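PDB 3KGL: cruciferin from Brassica napus, which probably serves as a nutrient reservoir of the seed, an 11S globulin with two cupin domains in each subunit. Local coordinates for residues A[325-330]-A[394-399]; A[66-71]-A[349-354]; A[19-24]-A[201-206]. One frame throughout, in Å; residues are numbered along the deposited sequence.

Interaction 1 (A[325-330]-A[394-399]); sequences ALRGSI and QFRWIE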
ATOM      1  N   ALA A 325      -3.512  -8.715  17.383  1.00 41.20           N
ATOM      2  CA  ALA A 325      -3.514  -8.302  18.785  1.00 30.88           C
ATOM      3  C   ALA A 325      -2.811  -9.306  19.687  1.00 41.64           C
ATOM      4  O   ALA A 325      -2.648 -10.475  19.323  1.00 44.86           O
ATOM      5  CB  ALA A 325      -4.936  -8.018  19.277  1.00 24.68           C
ATOM      6  N   LEU A 326      -2.386  -8.820  20.856  1.00 43.29           N
ATOM      7  CA  LEU A 326      -1.693  -9.627  21.866  1.00 60.60           C
ATOM      8  C   LEU A 326      -2.080  -9.190  23.289  1.00 43.17           C
ATOM      9  O   LEU A 326      -1.722  -8.098  23.721  1.00 38.01           O
ATOM     10  CB  LEU A 326      -0.169  -9.531  21.679  1.00 29.11           C
ATOM     11  CG  LEU A 326       0.734 -10.380  22.585  1.00 33.47           C
ATOM     12  CD1 LEU A 326       2.174 -10.375  22.102  1.00 74.90           C
ATOM     13  CD2 LEU A 326       0.676  -9.911  24.022  1.00 49.76           C
ATOM     14  N   ARG A 327      -2.794 -10.048  24.014  1.00 27.17           N
ATOM     15  CA  ARG A 327      -3.160  -9.772  25.399  1.00 39.78           C
ATOM     16  C   ARG A 327      -2.282 -10.562  26.355  1.00 30.62           C
ATOM     17  O   ARG A 327      -1.985 -11.730  26.110  1.00 51.30           O
ATOM     18  CB  ARG A 327      -4.636 -10.090  25.643  1.00 27.74           C
ATOM     19  CG  ARG A 327      -5.015 -10.294  27.104  1.00 18.91           C
ATOM     20  CD  ARG A 327      -5.018  -9.017  27.886  1.00 21.82           C
ATOM     21  NE  ARG A 327      -6.100  -8.993  28.868  1.00 32.96           N
ATOM     22  CZ  ARG A 327      -6.415  -7.942  29.627  1.00 44.76           C
ATOM     23  NH1 ARG A 327      -5.725  -6.811  29.542  1.00 39.82           N
ATOM     24  NH2 ARG A 327      -7.434  -8.015  30.474  1.00 57.19           N
ATOM     25  N   GLY A 328      -1.858  -9.921  27.441  1.00 37.71           N
ATOM     26  CA  GLY A 328      -1.023 -10.583  28.427  1.00 29.60           C
ATOM     27  C   GLY A 328      -1.312 -10.210  29.874  1.00 56.57           C
ATOM     28  O   GLY A 328      -1.572  -9.042  30.204  1.00 38.24           O
ATOM     29  N   SER A 329      -1.273 -11.226  30.732  1.00 35.93           N
ATOM     30  CA  SER A 329      -1.361 -11.062  32.185  1.00 49.31           C
ATOM     31  C   SER A 329      -0.163 -11.706  32.853  1.00 47.46           C
ATOM     32  O   SER A 329      -0.002 -12.923  32.777  1.00 75.25           O
ATOM     33  CB  SER A 329      -2.606 -11.757  32.732  1.00 39.90           C
ATOM     34  OG  SER A 329      -3.566 -10.827  33.179  1.00 49.43           O
ATOM     35  N   ILE A 330       0.664 -10.912  33.524  1.00 33.12           N
ATOM     36  CA  ILE A 330       1.770 -11.471  34.302  1.00 54.18           C
ATOM     37  C   ILE A 330       1.755 -11.027  35.768  1.00 32.56           C
ATOM     38  O   ILE A 330       1.150 -10.023  36.121  1.00 48.97           O
ATOM     39  CB  ILE A 330       3.136 -11.206  33.635  1.00 23.32           C
ATOM     40  CG1 ILE A 330       3.509  -9.729  33.677  1.00 50.62           C
ATOM     41  CG2 ILE A 330       3.101 -11.660  32.189  1.00 39.96           C
ATOM     42  CD1 ILE A 330       4.550  -9.368  32.646  1.00 16.31           C
ATOM     43  N   GLN A 394      -0.243  -7.794  39.729  1.00 49.82           N
ATOM     44  CA  GLN A 394      -0.182  -8.354  38.386  1.00 52.49           C
ATOM     45  C   GLN A 394      -0.305  -7.293  37.300  1.00 43.68           C
ATOM     46  O   GLN A 394      -1.031  -6.305  37.442  1.00 57.98           O
ATOM     47  CB  GLN A 394      -1.175  -9.497  38.193  1.00 52.69           C
ATOM     48  CG  GLN A 394      -2.559  -9.094  37.734  1.00 35.36           C
ATOM     49  CD  GLN A 394      -3.421 -10.317  37.448  1.00110.43           C
ATOM     50  OE1 GLN A 394      -2.903 -11.396  37.108  1.00 55.68           O
ATOM     51  NE2 GLN A 394      -4.738 -10.161  37.594  1.00 34.78           N
ATOM     52  N   PHE A 395       0.451  -7.508  36.230  1.00 40.46           N
ATOM     53  CA  PHE A 395       0.501  -6.611  35.082  1.00 51.80           C
ATOM     54  C   PHE A 395      -0.360  -7.165  33.956  1.00 26.00           C
ATOM     55  O   PHE A 395      -0.239  -8.333  33.600  1.00 64.30           O
ATOM     56  CB  PHE A 395       1.946  -6.491  34.596  1.00 28.50           C
ATOM     57  CG  PHE A 395       2.133  -5.493  33.502  1.00 45.78           C
ATOM     58  CD1 PHE A 395       1.722  -4.178  33.670  1.00 39.11           C
ATOM     59  CD2 PHE A 395       2.728  -5.858  32.309  1.00 21.17           C
ATOM     60  CE1 PHE A 395       1.899  -3.241  32.658  1.00 45.40           C
ATOM     61  CE2 PHE A 395       2.902  -4.924  31.298  1.00 29.10           C
ATOM     62  CZ  PHE A 395       2.481  -3.612  31.474  1.00 18.45           C
ATOM     63  N   ARG A 396      -1.240  -6.344  33.394  1.00 38.80           N
ATOM     64  CA  ARG A 396      -2.036  -6.797  32.258  1.00 59.49           C
ATOM     65  C   ARG A 396      -2.153  -5.711  31.217  1.00 52.29           C
ATOM     66  O   ARG A 396      -2.322  -4.536  31.539  1.00 36.04           O
ATOM     67  CB  ARG A 396      -3.412  -7.262  32.703  1.00 32.48           C
ATOM     68  CG  ARG A 396      -3.390  -7.823  34.079  1.00 43.02           C
ATOM     69  CD  ARG A 396      -4.478  -8.819  34.289  1.00 61.75           C
ATOM     70  NE  ARG A 396      -5.791  -8.316  33.932  1.00 41.59           N
ATOM     71  CZ  ARG A 396      -6.768  -9.108  33.519  1.00 90.61           C
ATOM     72  NH1 ARG A 396      -7.958  -8.598  33.208  1.00 97.02           N
ATOM     73  NH2 ARG A 396      -6.535 -10.415  33.407  1.00 39.75           N
ATOM     74  N   TRP A 397      -2.067  -6.115  29.961  1.00 35.80           N
ATOM     75  CA  TRP A 397      -1.941  -5.150  28.892  1.00 29.88           C
ATOM     76  C   TRP A 397      -2.460  -5.728  27.593  1.00 31.71           C
ATOM     77  O   TRP A 397      -2.694  -6.928  27.484  1.00 54.56           O
ATOM     78  CB  TRP A 397      -0.472  -4.720  28.752  1.00 33.33           C
ATOM     79  CG  TRP A 397       0.452  -5.708  28.035  1.00 23.44           C
ATOM     80  CD1 TRP A 397       0.936  -5.591  26.772  1.00 45.26           C
ATOM     81  CD2 TRP A 397       1.002  -6.929  28.556  1.00 28.59           C
ATOM     82  NE1 TRP A 397       1.737  -6.652  26.465  1.00 39.30           N
ATOM     83  CE2 TRP A 397       1.799  -7.489  27.545  1.00 40.38           C
ATOM     84  CE3 TRP A 397       0.897  -7.601  29.776  1.00 47.96           C
ATOM     85  CZ2 TRP A 397       2.489  -8.686  27.712  1.00 51.05           C
ATOM     86  CZ3 TRP A 397       1.585  -8.784  29.944  1.00 23.48           C
ATOM     87  CH2 TRP A 397       2.372  -9.315  28.917  1.00 45.67           C
ATOM     88  N   ILE A 398      -2.643  -4.859  26.609  1.00 42.33           N
ATOM     89  CA  ILE A 398      -3.070  -5.277  25.287  1.00 40.50           C
ATOM     90  C   ILE A 398      -2.170  -4.576  24.250  1.00 29.42           C
ATOM     91  O   ILE A 398      -2.029  -3.356  24.292  1.00 56.59           O
ATOM     92  CB  ILE A 398      -4.595  -4.974  25.095  1.00 37.14           C
ATOM     93  CG1 ILE A 398      -5.319  -6.139  24.414  1.00 61.90           C
ATOM     94  CG2 ILE A 398      -4.829  -3.651  24.395  1.00 47.16           C
ATOM     95  CD1 ILE A 398      -4.668  -6.656  23.135  1.00 33.26           C
ATOM     96  N   GLU A 399      -1.508  -5.350  23.379  1.00 28.73           N
ATOM     97  CA  GLU A 399      -0.755  -4.810  22.232  1.00 25.62           C
ATOM     98  C   GLU A 399      -1.575  -4.910  20.939  1.00 25.78           C
ATOM     99  O   GLU A 399      -2.158  -5.948  20.654  1.00 32.85           O
ATOM    100  CB  GLU A 399       0.553  -5.572  22.010  1.00 17.31           C
ATOM    101  CG  GLU A 399       1.486  -5.684  23.212  1.00 38.33           C
ATOM    102  CD  GLU A 399       2.747  -6.504  22.907  1.00 61.57           C
ATOM    103  OE1 GLU A 399       3.237  -6.460  21.752  1.00 48.90           O
ATOM    104  OE2 GLU A 399       3.256  -7.189  23.826  1.00 36.73           O
TER

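Interaction 2 (A[66-71]-A[349-354]); sequences LSFVAK and YVTDGE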
ATOM      1  N   LEU A  66      -9.696  -2.032  15.474  1.00 23.02           N
ATOM      2  CA  LEU A  66      -9.597  -3.214  16.313  1.00 34.80           C
ATOM      3  C   LEU A  66      -9.849  -2.749  17.738  1.00 36.58           C
ATOM      4  O   LEU A  66      -9.094  -1.946  18.280  1.00 47.21           O
ATOM      5  CB  LEU A  66      -8.219  -3.863  16.174  1.00 15.65           C
ATOM      6  CG  LEU A  66      -8.152  -5.390  16.084  1.00 45.33           C
ATOM      7  CD1 LEU A  66      -6.715  -5.880  16.230  1.00 46.46           C
ATOM      8  CD2 LEU A  66      -9.041  -6.040  17.123  1.00 31.72           C
ATOM      9  N   SER A  67     -10.938  -3.221  18.331  1.00 46.90           N
ATOM     10  CA  SER A  67     -11.359  -2.727  19.637  1.00 57.84           C
ATOM     11  C   SER A  67     -11.084  -3.776  20.703  1.00 45.24           C
ATOM     12  O   SER A  67     -11.079  -4.970  20.408  1.00 36.88           O
ATOM     13  CB  SER A  67     -12.855  -2.365  19.630  1.00 78.33           C
ATOM     14  OG  SER A  67     -13.198  -1.420  18.618  1.00 38.12           O
ATOM     15  N   PHE A  68     -10.850  -3.320  21.934  1.00 58.69           N
ATOM     16  CA  PHE A  68     -10.711  -4.198  23.101  1.00 25.79           C
ATOM     17  C   PHE A  68     -11.567  -3.640  24.235  1.00 35.16           C
ATOM     18  O   PHE A  68     -11.637  -2.428  24.424  1.00 41.39           O
ATOM     19  CB  PHE A  68      -9.252  -4.282  23.527  1.00 26.75           C
ATOM     20  CG  PHE A  68      -8.995  -5.235  24.660  1.00 40.24           C
ATOM     21  CD1 PHE A  68      -8.791  -6.581  24.421  1.00 33.18           C
ATOM     22  CD2 PHE A  68      -8.924  -4.776  25.969  1.00 60.49           C
ATOM     23  CE1 PHE A  68      -8.535  -7.450  25.470  1.00 58.22           C
ATOM     24  CE2 PHE A  68      -8.679  -5.635  27.016  1.00 32.96           C
ATOM     25  CZ  PHE A  68      -8.483  -6.976  26.767  1.00 44.75           C
ATOM     26  N   VAL A  69     -12.245  -4.520  24.966  1.00 30.66           N
ATOM     27  CA  VAL A  69     -13.046  -4.092  26.105  1.00 42.71           C
ATOM     28  C   VAL A  69     -12.187  -4.296  27.339  1.00 43.20           C
ATOM     29  O   VAL A  69     -11.825  -5.423  27.665  1.00 48.27           O
ATOM     30  CB  VAL A  69     -14.355  -4.894  26.229  1.00 32.06           C
ATOM     31  CG1 VAL A  69     -15.333  -4.518  25.125  1.00 23.46           C
ATOM     32  CG2 VAL A  69     -14.056  -6.354  26.153  1.00 63.40           C
ATOM     33  N   ALA A  70     -11.834  -3.199  28.002  1.00 44.67           N
ATOM     34  CA  ALA A  70     -10.836  -3.240  29.064  1.00 42.24           C
ATOM     35  C   ALA A  70     -11.493  -3.372  30.419  1.00 55.73           C
ATOM     36  O   ALA A  70     -10.998  -4.091  31.284  1.00 64.21           O
ATOM     37  CB  ALA A  70      -9.977  -2.005  29.022  1.00 34.80           C
ATOM     38  N   LYS A  71     -12.601  -2.658  30.595  1.00 58.18           N
ATOM     39  CA  LYS A  71     -13.387  -2.707  31.820  1.00 58.07           C
ATOM     40  C   LYS A  71     -14.860  -2.733  31.451  1.00 52.01           C
ATOM     41  O   LYS A  71     -15.327  -1.903  30.677  1.00 39.25           O
ATOM     42  CB  LYS A  71     -13.131  -1.476  32.718  1.00 22.50           C
ATOM     43  CG  LYS A  71     -11.711  -0.911  32.694  1.00101.63           C
ATOM     44  CD  LYS A  71     -11.381  -0.061  33.934  1.00 36.86           C
ATOM     45  CE  LYS A  71     -10.882  -0.948  35.074  1.00 95.06           C
ATOM     46  NZ  LYS A  71     -10.000  -2.073  34.596  1.00 53.20           N
ATOM     47  N   TYR A 349      -1.030  -0.928  25.459  1.00 21.75           N
ATOM     48  CA  TYR A 349      -1.920  -0.283  26.412  1.00 49.11           C
ATOM     49  C   TYR A 349      -1.962  -1.103  27.691  1.00 67.87           C
ATOM     50  O   TYR A 349      -2.133  -2.325  27.651  1.00 50.44           O
ATOM     51  CB  TYR A 349      -3.314  -0.122  25.795  1.00 49.62           C
ATOM     52  CG  TYR A 349      -4.377   0.518  26.663  1.00 16.03           C
ATOM     53  CD1 TYR A 349      -4.523   1.896  26.726  1.00 18.10           C
ATOM     54  CD2 TYR A 349      -5.272  -0.269  27.381  1.00 37.61           C
ATOM     55  CE1 TYR A 349      -5.518   2.480  27.513  1.00 19.95           C
ATOM     56  CE2 TYR A 349      -6.266   0.297  28.166  1.00 33.75           C
ATOM     57  CZ  TYR A 349      -6.389   1.669  28.226  1.00 44.04           C
ATOM     58  OH  TYR A 349      -7.386   2.210  29.005  1.00 43.47           O
ATOM     59  N   VAL A 350      -1.773  -0.427  28.822  1.00 35.55           N
ATOM     60  CA  VAL A 350      -1.852  -1.073  30.118  1.00 23.00           C
ATOM     61  C   VAL A 350      -3.303  -1.028  30.583  1.00 47.77           C
ATOM     62  O   VAL A 350      -3.919   0.035  30.595  1.00 34.51           O
ATOM     63  CB  VAL A 350      -0.958  -0.343  31.123  1.00 49.72           C
ATOM     64  CG1 VAL A 350      -1.009  -1.015  32.500  1.00 33.60           C
ATOM     65  CG2 VAL A 350       0.447  -0.299  30.596  1.00 29.49           C
ATOM     66  N   THR A 351      -3.867  -2.178  30.938  1.00 43.66           N
ATOM     67  CA  THR A 351      -5.237  -2.203  31.436  1.00 28.72           C
ATOM     68  C   THR A 351      -5.252  -2.368  32.945  1.00 42.66           C
ATOM     69  O   THR A 351      -6.259  -2.093  33.587  1.00 61.90           O
ATOM     70  CB  THR A 351      -6.103  -3.314  30.780  1.00 52.65           C
ATOM     71  OG1 THR A 351      -5.569  -4.610  31.080  1.00 43.13           O
ATOM     72  CG2 THR A 351      -6.164  -3.130  29.283  1.00 28.80           C
ATOM     73  N   ASP A 352      -4.126  -2.796  33.511  1.00 46.95           N
ATOM     74  CA  ASP A 352      -4.067  -3.119  34.930  1.00 34.21           C
ATOM     75  C   ASP A 352      -2.646  -3.126  35.473  1.00 47.38           C
ATOM     76  O   ASP A 352      -1.786  -3.870  34.997  1.00 35.32           O
ATOM     77  CB  ASP A 352      -4.700  -4.488  35.177  1.00 62.55           C
ATOM     78  CG  ASP A 352      -6.198  -4.489  34.954  1.00 82.87           C
ATOM     79  OD1 ASP A 352      -6.883  -3.749  35.699  1.00 47.64           O
ATOM     80  OD2 ASP A 352      -6.682  -5.223  34.047  1.00 51.29           O
ATOM     81  N   GLY A 353      -2.402  -2.303  36.484  1.00 31.45           N
ATOM     82  CA  GLY A 353      -1.122  -2.329  37.154  1.00 19.55           C
ATOM     83  C   GLY A 353       0.031  -1.643  36.445  1.00 43.77           C
ATOM     84  O   GLY A 353      -0.142  -0.744  35.618  1.00 37.76           O
ATOM     85  N   GLU A 354       1.230  -2.085  36.782  1.00 20.85           N
ATOM     86  CA  GLU A 354       2.423  -1.355  36.431  1.00 13.38           C
ATOM     87  C   GLU A 354       3.524  -2.317  36.032  1.00 35.07           C
ATOM     88  O   GLU A 354       3.606  -3.433  36.540  1.00 26.48           O
ATOM     89  CB  GLU A 354       2.912  -0.544  37.640  1.00 35.02           C
ATOM     90  CG  GLU A 354       1.969   0.532  38.143  1.00 61.29           C
ATOM     91  CD  GLU A 354       2.704   1.818  38.518  1.00119.43           C
ATOM     92  OE1 GLU A 354       2.035   2.813  38.891  1.00113.79           O
ATOM     93  OE2 GLU A 354       3.954   1.835  38.425  1.00 45.10           O
TER

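Interaction 3 (A[19-24]-A[201-206]); sequences HVLKAE and NPQGQV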
ATOM      1  N   HIS A  19      -7.234  15.015  23.919  1.00 42.99           N
ATOM      2  CA  HIS A  19      -8.458  15.796  23.748  1.00 39.33           C
ATOM      3  C   HIS A  19      -9.568  14.952  24.334  1.00 57.60           C
ATOM      4  O   HIS A  19      -9.510  13.721  24.247  1.00 30.81           O
ATOM      5  CB  HIS A  19      -8.795  16.059  22.267  1.00 57.51           C
ATOM      6  CG  HIS A  19      -7.612  16.335  21.385  1.00 96.50           C
ATOM      7  ND1 HIS A  19      -7.255  17.611  20.998  1.00 32.73           N
ATOM      8  CD2 HIS A  19      -6.735  15.494  20.777  1.00 58.97           C
ATOM      9  CE1 HIS A  19      -6.191  17.544  20.211  1.00104.91           C
ATOM     10  NE2 HIS A  19      -5.857  16.273  20.062  1.00 65.35           N
ATOM     11  N   VAL A  20     -10.580  15.585  24.923  1.00 17.81           N
ATOM     12  CA  VAL A  20     -11.719  14.804  25.386  1.00 21.88           C
ATOM     13  C   VAL A  20     -13.063  15.345  24.911  1.00 30.20           C
ATOM     14  O   VAL A  20     -13.284  16.544  24.875  1.00 40.27           O
ATOM     15  CB  VAL A  20     -11.668  14.530  26.897  1.00 23.19           C
ATOM     16  CG1 VAL A  20     -13.032  14.090  27.425  1.00 21.73           C
ATOM     17  CG2 VAL A  20     -10.622  13.453  27.160  1.00 16.44           C
ATOM     18  N   LEU A  21     -13.933  14.442  24.482  1.00 34.74           N
ATOM     19  CA  LEU A  21     -15.261  14.816  24.030  1.00 38.86           C
ATOM     20  C   LEU A  21     -16.219  14.326  25.074  1.00 44.80           C
ATOM     21  O   LEU A  21     -16.501  13.125  25.172  1.00 24.10           O
ATOM     22  CB  LEU A  21     -15.591  14.188  22.681  1.00 35.71           C
ATOM     23  CG  LEU A  21     -14.569  14.531  21.604  1.00 32.54           C
ATOM     24  CD1 LEU A  21     -14.800  13.670  20.389  1.00 55.83           C
ATOM     25  CD2 LEU A  21     -14.680  15.996  21.270  1.00 38.17           C
ATOM     26  N   LYS A  22     -16.699  15.270  25.872  1.00 37.26           N
ATOM     27  CA  LYS A  22     -17.562  14.952  26.990  1.00 62.11           C
ATOM     28  C   LYS A  22     -18.996  14.895  26.496  1.00 30.26           C
ATOM     29  O   LYS A  22     -19.510  15.859  25.940  1.00 58.66           O
ATOM     30  CB  LYS A  22     -17.357  15.963  28.131  1.00 22.90           C
ATOM     31  CG  LYS A  22     -15.900  16.014  28.606  1.00 48.54           C
ATOM     32  CD  LYS A  22     -15.516  17.269  29.380  1.00 33.02           C
ATOM     33  CE  LYS A  22     -15.370  16.967  30.870  1.00 90.56           C
ATOM     34  NZ  LYS A  22     -14.305  17.788  31.533  1.00 54.44           N
ATOM     35  N   ALA A  23     -19.624  13.740  26.675  1.00 45.11           N
ATOM     36  CA  ALA A  23     -21.012  13.556  26.276  1.00 75.08           C
ATOM     37  C   ALA A  23     -21.930  13.334  27.477  1.00 46.40           C
ATOM     38  O   ALA A  23     -21.470  12.942  28.546  1.00 50.74           O
ATOM     39  CB  ALA A  23     -21.122  12.396  25.306  1.00 69.35           C
ATOM     40  N   GLU A  24     -23.221  13.586  27.271  1.00 41.13           N
ATOM     41  CA  GLU A  24     -24.285  13.312  28.244  1.00 47.40           C
ATOM     42  C   GLU A  24     -23.993  12.129  29.169  1.00 32.43           C
ATOM     43  O   GLU A  24     -24.066  12.265  30.386  1.00 70.76           O
ATOM     44  CB  GLU A  24     -25.630  13.115  27.511  1.00 36.80           C
ATOM     45  CG  GLU A  24     -26.811  12.613  28.354  1.00 23.28           C
ATOM     46  CD  GLU A  24     -28.173  12.771  27.660  1.00 47.58           C
ATOM     47  OE1 GLU A  24     -28.521  11.961  26.767  1.00 63.47           O
ATOM     48  OE2 GLU A  24     -28.918  13.704  28.024  1.00 51.72           O
ATOM     49  N   ASN A 201     -21.567  16.384  17.663  1.00 43.48           N
ATOM     50  CA  ASN A 201     -20.401  16.749  18.461  1.00 43.85           C
ATOM     51  C   ASN A 201     -20.145  18.238  18.371  1.00 40.08           C
ATOM     52  O   ASN A 201     -19.569  18.708  17.393  1.00 39.35           O
ATOM     53  CB  ASN A 201     -19.149  16.004  18.009  1.00 27.87           C
ATOM     54  CG  ASN A 201     -17.914  16.464  18.746  1.00 32.71           C
ATOM     55  OD1 ASN A 201     -17.994  16.898  19.894  1.00 43.73           O
ATOM     56  ND2 ASN A 201     -16.760  16.373  18.095  1.00 27.75           N
ATOM     57  N   PRO A 202     -20.549  18.990  19.402  1.00 44.12           N
ATOM     58  CA  PRO A 202     -20.438  20.447  19.331  1.00 49.59           C
ATOM     59  C   PRO A 202     -18.985  20.895  19.468  1.00 36.91           C
ATOM     60  O   PRO A 202     -18.667  22.032  19.128  1.00 39.81           O
ATOM     61  CB  PRO A 202     -21.261  20.920  20.533  1.00 27.26           C
ATOM     62  CG  PRO A 202     -21.865  19.681  21.145  1.00 49.97           C
ATOM     63  CD  PRO A 202     -20.997  18.552  20.729  1.00 47.30           C
ATOM     64  N   GLN A 203     -18.118  20.006  19.942  1.00 29.26           N
ATOM     65  CA  GLN A 203     -16.704  20.318  20.112  1.00 20.06           C
ATOM     66  C   GLN A 203     -15.942  20.272  18.809  1.00 54.42           C
ATOM     67  O   GLN A 203     -14.895  20.917  18.673  1.00 34.87           O
ATOM     68  CB  GLN A 203     -16.060  19.327  21.061  1.00 45.13           C
ATOM     69  CG  GLN A 203     -16.525  19.434  22.495  1.00 50.45           C
ATOM     70  CD  GLN A 203     -15.625  18.646  23.404  1.00 55.44           C
ATOM     71  OE1 GLN A 203     -16.071  17.746  24.121  1.00 50.32           O
ATOM     72  NE2 GLN A 203     -14.332  18.953  23.352  1.00 38.34           N
ATOM     73  N   GLY A 204     -16.457  19.484  17.866  1.00 33.84           N
ATOM     74  CA  GLY A 204     -15.855  19.366  16.551  1.00 38.32           C
ATOM     75  C   GLY A 204     -14.652  18.444  16.498  1.00 54.08           C
ATOM     76  O   GLY A 204     -14.380  17.700  17.453  1.00 27.29           O
ATOM     77  N   GLN A 205     -13.927  18.500  15.381  1.00 19.25           N
ATOM     78  CA  GLN A 205     -12.853  17.541  15.115  1.00 40.25           C
ATOM     79  C   GLN A 205     -11.528  18.053  15.663  1.00 47.43           C
ATOM     80  O   GLN A 205     -10.580  18.346  14.926  1.00 24.55           O
ATOM     81  CB  GLN A 205     -12.770  17.235  13.623  1.00 19.12           C
ATOM     82  CG  GLN A 205     -14.132  17.223  12.971  1.00 45.90           C
ATOM     83  CD  GLN A 205     -14.088  16.854  11.507  1.00 44.67           C
ATOM     84  OE1 GLN A 205     -13.910  15.689  11.154  1.00 66.62           O
ATOM     85  NE2 GLN A 205     -14.272  17.841  10.644  1.00 47.15           N
ATOM     86  N   VAL A 206     -11.482  18.134  16.985  1.00 30.31           N
ATOM     87  CA  VAL A 206     -10.411  18.805  17.703  1.00 27.26           C
ATOM     88  C   VAL A 206      -9.102  18.046  17.598  1.00 27.16           C
ATOM     89  O   VAL A 206      -8.044  18.586  17.930  1.00 40.72           O
ATOM     90  CB  VAL A 206     -10.783  18.942  19.181  1.00 22.54           C
ATOM     91  CG1 VAL A 206     -12.105  19.673  19.325  1.00 15.44           C
ATOM     92  CG2 VAL A 206     -10.893  17.568  19.816  1.00 22.89           C
TER

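Interaction 1 (A[325-330]-A[394-399])
The indole of Trp397 packs flat against Gly328, whose CA lies over the six-membered ring at 3.7 Å from its centroid, a CH-pi contact. Phe395 CE2 lies over the opposite face, towards the rim, while Ile330 CG2 and Glu399 CD meet the edge. Glycine suits position 328 because a CB there would run into Trp397 CH2. Chi1 of 78° puts CG between the backbone N and the carbonyl carbon, and the six-membered ring lies over Gly328. In its plane, NE1 gives an almost straight 3.1 Å bond to the anti lone pair of Glu399 OE2, fixing the ring's rotation. An alanine at Trp397 would probably leave Glu399 OE2 without this donor and open a gap between Gly328 and Phe395. Ile330 CG1 packs on Phe395 CB at 3.7 Å. The antiparallel backbones are joined by paired bonds, such as Glu399 N to Leu326 O at 2.8 Å. On the other sheet face the Arg327 and Arg396 guanidiniums meet with planes 58° apart, Arg327 CZ over one face of its partner, towards the rim. Acids probably offset the repulsion: Arg327 NE pairs with Asp292 and Arg396 NE with Asp352, while Arg327 NH1 bonds to Thr351. In this cupin sheet strands 305-310 and 346-352 flank the pair; the face with Trp397, Ile330 and Phe395 meets strand 385-390, and on the other Arg327 and Ile398 touch Phe68.

Interaction 2 (A[66-71]-A[349-354])
Ala70 and Thr351 meet where the two cupin domains of one subunit face each other, the N-terminal domain contributing strand 65-71 and the C-terminal domain strand 346-352. No hydrogen bond joins the segments; small apolar groups do most of the touching. Ala70 CB lies 4.0 Å from Thr351 CG2 and 4.5 Å from Tyr349 CE2, and alanine suits a place where the backbones come close, with its CA only 6.2 Å from that of Thr351. Phe68, whose CB also points toward the other strand, brings CE2 to 4.2 Å from the same methyl. The methyl is available because Thr351 sets its two branches to different tasks: OG1 stands between the backbone N and the carbonyl carbon (chi1 62°) and bonds to Arg327 NH1, while CG2, anti to the carbonyl carbon, is turned to the neighbouring domain. Threonine thus serves a polar and an apolar partner at once. At one end the contact becomes ionic. Lys71, its chain bent at its last two torsions, reaches across to Asp352, but NZ stays 3.7 Å from OD1, a long salt bridge. The second carboxylate oxygen of Asp352 pairs with Arg396, so the acid probably balances positive charge from both domains. Each strand has a classic beta bulge here, at Ala70 and Lys71 opposite strand 173-180 and at Thr351 and Asp352 opposite Arg396. The strands belong to different sheets, and these segments' axes come within 8.0 Å at 41°, with the CB atoms of Phe68, Ala70, Tyr349 and Thr351 pointing toward the other strand. Around them, Tyr349 sets its ring against Phe45 and its hydroxyl bonds to Arg47, while Phe68 also packs on Ile398 and Phe400 of strand 394-401.

Interaction 3 (A[19-24]-A[201-206])
Leu21 and Gln203 form the tight half of this contact. With CG of Gln203 anti to the carbonyl carbon (chi1 -68°) and the chain extended beyond it, the side-chain amide reaches the strand and bonds twice: NE2 gives to Val20 O at 3.0 Å, and OE1 accepts from Lys22 N at 3.1 Å, the donor N lying nearly along the C=O axis, though the N-H is bent (145°). Glutamine suits this place because one amide supplies both donor and acceptor to meet Val20 O and Lys22 N, on either side of Leu21. Beside these bonds, Leu21 CD2 packs 3.5 Å from Gln203 CD and 3.7 Å from Asn201 OD1. The other half has packing but no hydrogen bond and is partly exposed: Val206 CG2 touches His19 CB at 3.6 Å, and the valine backbone lies over one face of the imidazole. The Lys22 side chain leads away into solvent. The loop is shaped by a type I beta turn from Asn201 to Gly204 and an Asx turn, Asn201 OD1 accepting from Gln203 N. An amide thus pairs, much as a neighbouring backbone would, with strand 19-23, an outermost strand of its cupin sheet within this chain.

In the fold
Interaction 2 joins the two cupin domains, whereas interaction 1 lies inside the C-terminal one and interaction 3 inside the N-terminal one. Interactions 1 and 2 are close, with centres 8 Å apart, and they share a sheet in which strands 394-401 and 346-352 are neighbours. Interaction 3 lies on the opposite side of the chain's centre from interaction 1, about 30 Å away between centres, but its strand 19-23 is in the same sheet as strand 65-71 of interaction 2. Along the chain, interaction 3 closes before interaction 1 opens, while interaction 2 crosses both. Interaction 2 thus brings segments with 277 residues between them, in different cupin domains, into contact within one subunit.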